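Local coordinates for periplasmic branched-chain amino acid-binding protein (Burkholderia mallei, PDB 3I09), which probably captures branched-chain amino acids or related small carboxylates in the periplasm for an ABC transporter, and here holds acetoacetic acid, at residues Asp19-Gly24 with Ser278-Asp283; Leu74-Thr79 with Ile99-Gly104; Phe144-Asp149 with Gly173-Pro178. All coordinates share one frame; numbering follows the deposited sequence.

In the fold
From the N terminus, the chain forms strand 5-11 and reaches residues 19-24 at the start of helix 22-36. This segment waits about 250 residues for its partner, residues 278-283 of helix 278-297, so contact 1 closes a long loop that encloses the other two. Contact 2 closes first, joining strands 72-77 and 97-100 of a six-stranded sheet, connected through helix 81-94. Contact 3 follows in series, joining strands 142-148 and 170-177, connected through helix 151-166, in a separate four-stranded sheet. Contacts 1 and 2 touch, with Asp-21 and Asp-283 packing on Gly-78 and Ile-101, and both hold residues of the ligand pocket. Contact 3 stands apart, its centre about 24 Å from that of contact 2.

Contact 1: residues Asp19-Gly24 with Ser278-Asp283; sequences DIDGQG and SLQAAD
Gln-280 reaches from the first turn of helix 278-297 to the loop Asp-19 to Asp-21, in the type I periplasmic binding protein fold, where this loop leads from strand 5-11 into helix 22-36. Its side chain is bent at chi2 (147°), and the carboxamide passes over the carbonyl of Ile-20, with Gln-280 CD 3.5 Å from Ile-20 O. One amide nitrogen serves two loop carbonyls. Gln-280 NE2 donates to Asp-21 O at 3.0 Å in the plane of both groups, on a carbonyl lone pair, with an N-H...O angle of 161°. Its other bond, 3.1 Å from Gln-280 NE2 to Asp-19 O, is more bent and comes from above that carbonyl's plane. The other end of the amide, OE1, accepts from the backbone N of Ser-277, so glutamine suits the place by offering a donor and an acceptor from one flat group. Gly-24, with no side chain to run into the amide, lets Gln-280 NE2 come within 4.0 Å of Gly-24 CA.

Beside the amide, Ile-20 and Leu-279 lie side by side and point the same way, with Ile-20 CD1 4.0 Å from Leu-279 CD1. Both branched side chains also pack on Phe-232, and Ile-20 touches the bound acetoacetic acid, so the apolar patch continues into the pocket wall.

Asp-21 and Asp-283 bring their carboxylates together with planes 45° apart. Asp-21 OD1 approaches Asp-283 OD2 to 2.5 Å, a closeness that may reflect a shifted ionisation of the pair. Thr-11 OG1 is hydrogen-bonded to Asp-21 OD2, and a water donates to Asp-283 OD1 and, at 2.7 Å, to Asp-21 OD2.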
loop_
_atom_site.group_PDB
_atom_site.type_symbol
_atom_site.label_atom_id
_atom_site.label_comp_id
_atom_site.label_asym_id
_atom_site.label_seq_id
_atom_site.Cartn_x
_atom_site.Cartn_y
_atom_site.Cartn_z
ATOM N N ASP A 19 -3.222 -1.639 12.354
ATOM C CA ASP A 19 -4.508 -0.932 12.231
ATOM C C ASP A 19 -4.866 -0.699 10.798
ATOM O O ASP A 19 -6.031 -0.765 10.441
ATOM C CB ASP A 19 -4.492 0.425 12.955
ATOM C CG ASP A 19 -4.455 0.306 14.447
ATOM O OD1 ASP A 19 -4.943 -0.700 15.001
ATOM O OD2 ASP A 19 -3.943 1.262 15.072
ATOM N N ILE A 20 -3.877 -0.406 9.953
ATOM C CA ILE A 20 -4.164 -0.047 8.555
ATOM C C ILE A 20 -4.466 -1.297 7.682
ATOM O O ILE A 20 -4.987 -1.193 6.572
ATOM C CB ILE A 20 -2.993 0.780 7.921
ATOM C CG1 ILE A 20 -1.678 0.005 7.966
ATOM C CG2 ILE A 20 -2.823 2.143 8.598
ATOM C CD1 ILE A 20 -0.584 0.658 7.141
ATOM N N ASP A 21 -4.126 -2.484 8.176
ATOM C CA ASP A 21 -4.323 -3.727 7.438
ATOM C C ASP A 21 -4.662 -4.794 8.470
ATOM O O ASP A 21 -5.819 -4.833 8.973
ATOM C CB ASP A 21 -3.086 -4.063 6.559
ATOM C CG ASP A 21 -3.317 -5.266 5.638
ATOM O OD1 ASP A 21 -4.485 -5.446 5.149
ATOM O OD2 ASP A 21 -2.340 -6.032 5.363
ATOM N N GLY A 22 -3.698 -5.632 8.850
ATOM C CA GLY A 22 -3.884 -6.522 10.004
ATOM C C GLY A 22 -5.160 -7.364 9.985
ATOM O O GLY A 22 -5.563 -7.886 8.929
ATOM N N GLN A 23 -5.771 -7.537 11.164
ATOM C CA GLN A 23 -6.971 -8.344 11.330
ATOM C C GLN A 23 -8.124 -7.847 10.447
ATOM O O GLN A 23 -8.917 -8.632 9.953
ATOM C CB GLN A 23 -7.411 -8.393 12.820
ATOM C CG GLN A 23 -8.912 -8.785 13.034
ATOM N N GLY A 24 -8.209 -6.538 10.261
ATOM C CA GLY A 24 -9.225 -5.938 9.399
ATOM C C GLY A 24 -9.105 -6.406 7.967
ATOM O O GLY A 24 -10.088 -6.682 7.286
ATOM N N SER A 278 -7.714 2.035 2.541
ATOM C CA SER A 278 -7.556 1.599 1.156
ATOM C C SER A 278 -6.936 0.159 1.045
ATOM O O SER A 278 -7.228 -0.568 0.097
ATOM C CB SER A 278 -6.716 2.612 0.371
ATOM O OG SER A 278 -5.402 2.721 0.912
ATOM N N LEU A 279 -6.129 -0.248 2.028
ATOM C CA LEU A 279 -5.570 -1.598 2.028
ATOM C C LEU A 279 -6.616 -2.654 2.295
ATOM O O LEU A 279 -6.625 -3.697 1.673
ATOM C CB LEU A 279 -4.407 -1.706 3.032
ATOM C CG LEU A 279 -3.298 -0.684 2.907
ATOM C CD1 LEU A 279 -2.226 -0.994 3.933
ATOM C CD2 LEU A 279 -2.689 -0.633 1.478
ATOM N N GLN A 280 -7.484 -2.405 3.277
ATOM C CA GLN A 280 -8.537 -3.328 3.624
ATOM C C GLN A 280 -9.542 -3.499 2.474
ATOM O O GLN A 280 -9.924 -4.630 2.133
ATOM C CB GLN A 280 -9.179 -2.884 4.952
ATOM C CG GLN A 280 -8.208 -3.130 6.134
ATOM C CD GLN A 280 -8.265 -2.147 7.279
ATOM O OE1 GLN A 280 -8.931 -1.097 7.224
ATOM N NE2 GLN A 280 -7.550 -2.492 8.365
ATOM N N ALA A 281 -9.895 -2.389 1.830
ATOM C CA ALA A 281 -10.669 -2.415 0.562
ATOM C C ALA A 281 -9.994 -3.213 -0.541
ATOM O O ALA A 281 -10.594 -4.110 -1.175
ATOM C CB ALA A 281 -10.959 -0.950 0.073
ATOM N N ALA A 282 -8.723 -2.905 -0.784
ATOM C CA ALA A 282 -7.925 -3.619 -1.807
ATOM C C ALA A 282 -7.774 -5.119 -1.521
ATOM O O ALA A 282 -7.823 -5.931 -2.451
ATOM C CB ALA A 282 -6.566 -2.969 -1.953
ATOM N N ASP A 283 -7.634 -5.501 -0.237
ATOM C CA ASP A 283 -7.602 -6.911 0.147
ATOM C C ASP A 283 -8.845 -7.648 -0.373
ATOM O O ASP A 283 -8.734 -8.737 -0.987
ATOM C CB ASP A 283 -7.534 -7.093 1.677
ATOM C CG ASP A 283 -6.196 -6.694 2.311
ATOM O OD1 ASP A 283 -5.147 -6.710 1.634
ATOM O OD2 ASP A 283 -6.228 -6.362 3.548
HETATM O O HOH W 1 -2.535 -5.903 2.700
#

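Contact 2: residues Leu74-Thr79 with Ile99-Gly104; sequences LLVGGT and INIGAG. With AAE (acetoacetic acid), chain C.
Leu-74 lays its CD1 methyl against Ile-99, 3.7 Å from CG1, the two side chains crossing obliquely between neighbouring parallel strands of a beta-alpha-beta unit. On the same face as Ile-99, Val-76 CG1 meets Ile-101 CD1 at 4.0 Å; branched aliphatic residues fill this buried layer, which Ile-101 extends to helix 278-297. Backbone bonds join Ile-99 N to Leu-75 O, Gly-77 N to Ile-99 O and Ile-101 N to Gly-77 O.

Asn-100 projects from the other face. Its CG is anti to the backbone N (chi1 -169°), and ND2 sits 3.6 Å from Gly-77 CA, where glycine leaves space for the amide. OD1 receives Ala-103 N on an in-plane lone pair at 3.0 Å, an Asx motif that shapes the turn after the strand, while ND2 and Gly-78 O share a water.

The turn delivers Gly-104 N to O1 of acetoacetic acid at 2.7 Å, nearly straight at 168°. Thr-79 CB lies 3.3 Å from ligand O8. Gly-102 O, also hydrogen-bonded to Tyr-122 OH, is 2.7 Å from O8. In this contact backbone groups do the polar work, and Ser-81 OG, Tyr-150 OH and Asn-80 N complete the grip, consistent with recognition of a carboxylate.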
loop_
_atom_site.group_PDB
_atom_site.type_symbol
_atom_site.label_atom_id
_atom_site.label_comp_id
_atom_site.label_asym_id
_atom_site.label_seq_id
_atom_site.Cartn_x
_atom_site.Cartn_y
_atom_site.Cartn_z
ATOM N N LEU A 74 -3.277 -19.212 -3.631
ATOM C CA LEU A 74 -2.985 -17.762 -3.669
ATOM C C LEU A 74 -2.298 -17.340 -2.372
ATOM O O LEU A 74 -2.781 -17.662 -1.276
ATOM C CB LEU A 74 -4.272 -16.938 -3.798
ATOM C CG LEU A 74 -4.159 -15.413 -3.603
ATOM C CD1 LEU A 74 -3.303 -14.764 -4.714
ATOM C CD2 LEU A 74 -5.552 -14.726 -3.509
ATOM N N LEU A 75 -1.212 -16.585 -2.522
ATOM C CA LEU A 75 -0.584 -15.849 -1.426
ATOM C C LEU A 75 -0.921 -14.376 -1.558
ATOM O O LEU A 75 -0.615 -13.716 -2.584
ATOM C CB LEU A 75 0.921 -16.065 -1.397
ATOM C CG LEU A 75 1.689 -15.345 -0.295
ATOM C CD1 LEU A 75 1.227 -15.846 1.094
ATOM C CD2 LEU A 75 3.243 -15.479 -0.496
ATOM N N VAL A 76 -1.587 -13.856 -0.534
ATOM C CA VAL A 76 -1.889 -12.437 -0.432
ATOM C C VAL A 76 -0.877 -11.831 0.515
ATOM O O VAL A 76 -0.828 -12.200 1.686
ATOM C CB VAL A 76 -3.297 -12.134 0.087
ATOM C CG1 VAL A 76 -3.535 -10.582 0.134
ATOM C CG2 VAL A 76 -4.355 -12.827 -0.831
ATOM N N GLY A 77 -0.106 -10.882 -0.003
ATOM C CA GLY A 77 0.943 -10.203 0.748
ATOM C C GLY A 77 0.380 -8.948 1.386
ATOM O O GLY A 77 -0.214 -8.093 0.724
ATOM N N GLY A 78 0.610 -8.798 2.687
ATOM C CA GLY A 78 0.176 -7.608 3.400
ATOM C C GLY A 78 1.268 -6.558 3.497
ATOM O O GLY A 78 1.969 -6.264 2.525
ATOM N N THR A 79 1.367 -5.947 4.662
ATOM C CA THR A 79 2.247 -4.806 4.863
ATOM C C THR A 79 3.715 -5.248 5.009
ATOM O O THR A 79 4.018 -6.432 5.172
ATOM C CB THR A 79 1.783 -3.994 6.089
ATOM O OG1 THR A 79 1.614 -4.864 7.206
ATOM C CG2 THR A 79 0.414 -3.278 5.808
ATOM N N ILE A 99 -0.269 -11.979 -4.835
ATOM C CA ILE A 99 -0.811 -10.652 -4.967
ATOM C C ILE A 99 -0.467 -9.870 -3.718
ATOM O O ILE A 99 -0.841 -10.245 -2.595
ATOM C CB ILE A 99 -2.318 -10.676 -5.183
ATOM C CG1 ILE A 99 -2.630 -11.509 -6.413
ATOM C CG2 ILE A 99 -2.824 -9.236 -5.360
ATOM C CD1 ILE A 99 -4.138 -11.642 -6.692
ATOM N N ASN A 100 0.313 -8.816 -3.895
ATOM C CA ASN A 100 0.676 -7.951 -2.781
ATOM C C ASN A 100 -0.159 -6.675 -2.728
ATOM O O ASN A 100 -0.275 -5.950 -3.727
ATOM C CB ASN A 100 2.139 -7.585 -2.791
ATOM C CG ASN A 100 2.532 -6.904 -1.481
ATOM O OD1 ASN A 100 2.177 -5.755 -1.263
ATOM N ND2 ASN A 100 3.187 -7.651 -0.575
ATOM N N ILE A 101 -0.780 -6.442 -1.563
ATOM C CA ILE A 101 -1.576 -5.237 -1.342
ATOM C C ILE A 101 -0.876 -4.234 -0.410
ATOM O O ILE A 101 -0.729 -3.042 -0.735
ATOM C CB ILE A 101 -2.960 -5.578 -0.714
ATOM C CG1 ILE A 101 -3.913 -6.189 -1.760
ATOM C CG2 ILE A 101 -3.613 -4.327 -0.133
ATOM C CD1 ILE A 101 -3.481 -7.431 -2.328
ATOM N N GLY A 102 -0.463 -4.698 0.769
ATOM C CA GLY A 102 -0.097 -3.764 1.814
ATOM C C GLY A 102 1.239 -3.058 1.650
ATOM O O GLY A 102 1.425 -1.976 2.219
ATOM N N ALA A 103 2.154 -3.653 0.882
ATOM C CA ALA A 103 3.513 -3.158 0.753
ATOM C C ALA A 103 3.628 -2.227 -0.435
ATOM O O ALA A 103 2.917 -2.357 -1.416
ATOM C CB ALA A 103 4.519 -4.322 0.624
ATOM N N GLY A 104 4.513 -1.246 -0.314
ATOM C CA GLY A 104 4.674 -0.247 -1.333
ATOM C C GLY A 104 5.835 -0.291 -2.275
ATOM O O GLY A 104 5.760 0.307 -3.327
HETATM O O1 AAE C . 5.772 -1.181 2.126
HETATM C C2 AAE C . 5.807 -0.904 3.338
HETATM O O3 AAE C . 6.666 -1.381 4.111
HETATM C C4 AAE C . 4.800 0.099 3.875
HETATM C C5 AAE C . 3.568 -0.586 4.396
HETATM O O8 AAE C . 3.344 -1.798 4.162
HETATM C C9 AAE C . 2.569 0.315 5.061
HETATM O O HOH W 2 4.195 -7.990 2.276
#

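Contact 3: residues Phe144-Asp149 with Gly173-Pro178; sequences FFLTAD and GEVRHP
Strands 142-148 and 170-177 of a beta-alpha-beta unit pair in parallel at one border of the four-stranded sheet. Five backbone hydrogen bonds alternate between them, beginning with Phe-145 N to Gly-173 O and ending with Asp-149 N to His-177 O. Phe-144, with CG anti to its backbone N (chi1 -167°), spreads its ring over the neighbouring strand. Gly-173 C lies 3.4 Å above one face of the Phe-144 ring, toward the rim, where the absence of a side chain admits it. Val-175 CG1 meets the ring's edge and also touches Leu-146 CD1 at 3.7 Å.

Further along this face, the side chains of His-177 and Leu-146 cross at about a right angle, and Ala-148 CA makes a CH-pi contact 3.8 Å from the His-177 ring centroid. Alanine's lone CB fits beside the ring. His-177 ND1 donates to Pro-178 O, and NE2 is hydrogen-bonded to Asn-203 ND2.

On the face of Phe-145 and Thr-147, Arg-176 brings charge, joined by Asp-149 just past the strand. Arg-176 NH1 forms a salt bridge with Asp-149 OD1, a bent hydrogen bond of 3.0 Å from above the carboxylate plane. Parallel strands linked through a helix, here 151-166, are typical of the Rossmann-like lobes of periplasmic binding proteins.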
loop_
_atom_site.group_PDB
_atom_site.type_symbol
_atom_site.label_atom_id
_atom_site.label_comp_id
_atom_site.label_asym_id
_atom_site.label_seq_id
_atom_site.Cartn_x
_atom_site.Cartn_y
_atom_site.Cartn_z
ATOM N N PHE A 144 14.352 17.600 2.854
ATOM C CA PHE A 144 15.168 16.738 3.712
ATOM C C PHE A 144 14.297 15.530 4.054
ATOM O O PHE A 144 13.118 15.680 4.421
ATOM C CB PHE A 144 15.623 17.463 4.979
ATOM C CG PHE A 144 16.711 16.731 5.751
ATOM C CD1 PHE A 144 16.384 15.787 6.708
ATOM C CD2 PHE A 144 18.063 16.996 5.502
ATOM C CE1 PHE A 144 17.386 15.127 7.415
ATOM C CE2 PHE A 144 19.064 16.343 6.215
ATOM C CZ PHE A 144 18.719 15.406 7.159
ATOM N N PHE A 145 14.848 14.330 3.910
ATOM C CA PHE A 145 14.059 13.100 4.167
ATOM C C PHE A 145 14.310 12.516 5.549
ATOM O O PHE A 145 15.478 12.461 6.040
ATOM C CB PHE A 145 14.295 12.043 3.095
ATOM C CG PHE A 145 13.745 12.409 1.756
ATOM C CD1 PHE A 145 12.430 12.146 1.457
ATOM C CD2 PHE A 145 14.530 13.055 0.808
ATOM C CE1 PHE A 145 11.884 12.518 0.239
ATOM C CE2 PHE A 145 13.996 13.408 -0.439
ATOM C CZ PHE A 145 12.675 13.146 -0.711
ATOM N N LEU A 146 13.211 12.076 6.173
ATOM C CA LEU A 146 13.262 11.193 7.338
ATOM C C LEU A 146 12.825 9.832 6.809
ATOM O O LEU A 146 11.673 9.656 6.399
ATOM C CB LEU A 146 12.308 11.675 8.426
ATOM C CG LEU A 146 12.173 10.861 9.707
ATOM C CD1 LEU A 146 13.515 10.750 10.456
ATOM C CD2 LEU A 146 11.115 11.474 10.637
ATOM N N THR A 147 13.726 8.856 6.825
ATOM C CA THR A 147 13.522 7.643 6.053
ATOM C C THR A 147 13.613 6.397 6.926
ATOM O O THR A 147 14.650 6.162 7.586
ATOM C CB THR A 147 14.590 7.552 4.958
ATOM O OG1 THR A 147 14.499 8.721 4.118
ATOM C CG2 THR A 147 14.468 6.257 4.121
ATOM N N ALA A 148 12.575 5.571 6.885
ATOM C CA ALA A 148 12.597 4.288 7.583
ATOM C C ALA A 148 13.690 3.404 6.968
ATOM O O ALA A 148 13.756 3.222 5.749
ATOM C CB ALA A 148 11.244 3.573 7.509
ATOM N N ASP A 149 14.503 2.822 7.836
ATOM C CA ASP A 149 15.703 2.080 7.434
ATOM C C ASP A 149 15.423 0.654 7.024
ATOM O O ASP A 149 15.818 -0.285 7.719
ATOM C CB ASP A 149 16.740 2.116 8.582
ATOM C CG ASP A 149 18.129 1.599 8.155
ATOM O OD1 ASP A 149 18.411 1.499 6.929
ATOM O OD2 ASP A 149 18.952 1.290 9.073
ATOM N N GLY A 173 19.425 16.497 2.049
ATOM C CA GLY A 173 19.936 15.401 2.844
ATOM C C GLY A 173 18.834 14.440 3.257
ATOM O O GLY A 173 17.658 14.601 2.881
ATOM N N GLU A 174 19.237 13.449 4.040
ATOM C CA GLU A 174 18.337 12.475 4.624
ATOM C C GLU A 174 18.879 12.013 5.979
ATOM O O GLU A 174 20.105 12.091 6.224
ATOM C CB GLU A 174 18.180 11.292 3.660
ATOM C CG GLU A 174 19.428 10.408 3.467
ATOM C CD GLU A 174 19.298 9.063 4.196
ATOM O OE1 GLU A 174 18.996 8.045 3.526
ATOM O OE2 GLU A 174 19.493 9.037 5.435
ATOM N N VAL A 175 17.998 11.533 6.844
ATOM C CA VAL A 175 18.386 10.854 8.076
ATOM C C VAL A 175 17.536 9.588 8.192
ATOM O O VAL A 175 16.346 9.610 7.886
ATOM C CB VAL A 175 18.260 11.736 9.355
ATOM C CG1 VAL A 175 16.804 12.156 9.639
ATOM C CG2 VAL A 175 18.860 10.999 10.552
ATOM N N ARG A 176 18.155 8.476 8.581
ATOM C CA ARG A 176 17.465 7.179 8.701
ATOM C C ARG A 176 17.038 6.949 10.119
ATOM O O ARG A 176 17.677 7.463 11.075
ATOM C CB ARG A 176 18.392 6.042 8.358
ATOM C CG ARG A 176 18.942 6.115 6.986
ATOM C CD ARG A 176 18.299 5.188 6.046
ATOM N NE ARG A 176 19.067 5.180 4.804
ATOM C CZ ARG A 176 19.935 4.260 4.434
ATOM N NH1 ARG A 176 20.163 3.180 5.177
ATOM N NH2 ARG A 176 20.545 4.406 3.272
ATOM N N HIS A 177 15.917 6.232 10.261
ATOM C CA HIS A 177 15.468 5.801 11.550
ATOM C C HIS A 177 15.111 4.331 11.459
ATOM O O HIS A 177 14.700 3.880 10.410
ATOM C CB HIS A 177 14.289 6.632 12.050
ATOM C CG HIS A 177 13.004 6.461 11.261
ATOM N ND1 HIS A 177 12.117 5.442 11.509
ATOM C CD2 HIS A 177 12.453 7.217 10.278
ATOM C CE1 HIS A 177 11.073 5.565 10.691
ATOM N NE2 HIS A 177 11.247 6.647 9.948
ATOM N N PRO A 178 15.254 3.593 12.566
ATOM C CA PRO A 178 14.819 2.220 12.579
ATOM C C PRO A 178 13.303 2.110 12.419
ATOM O O PRO A 178 12.559 2.998 12.844
ATOM C CB PRO A 178 15.254 1.722 13.969
ATOM C CG PRO A 178 15.331 2.957 14.820
ATOM C CD PRO A 178 15.789 4.018 13.872
#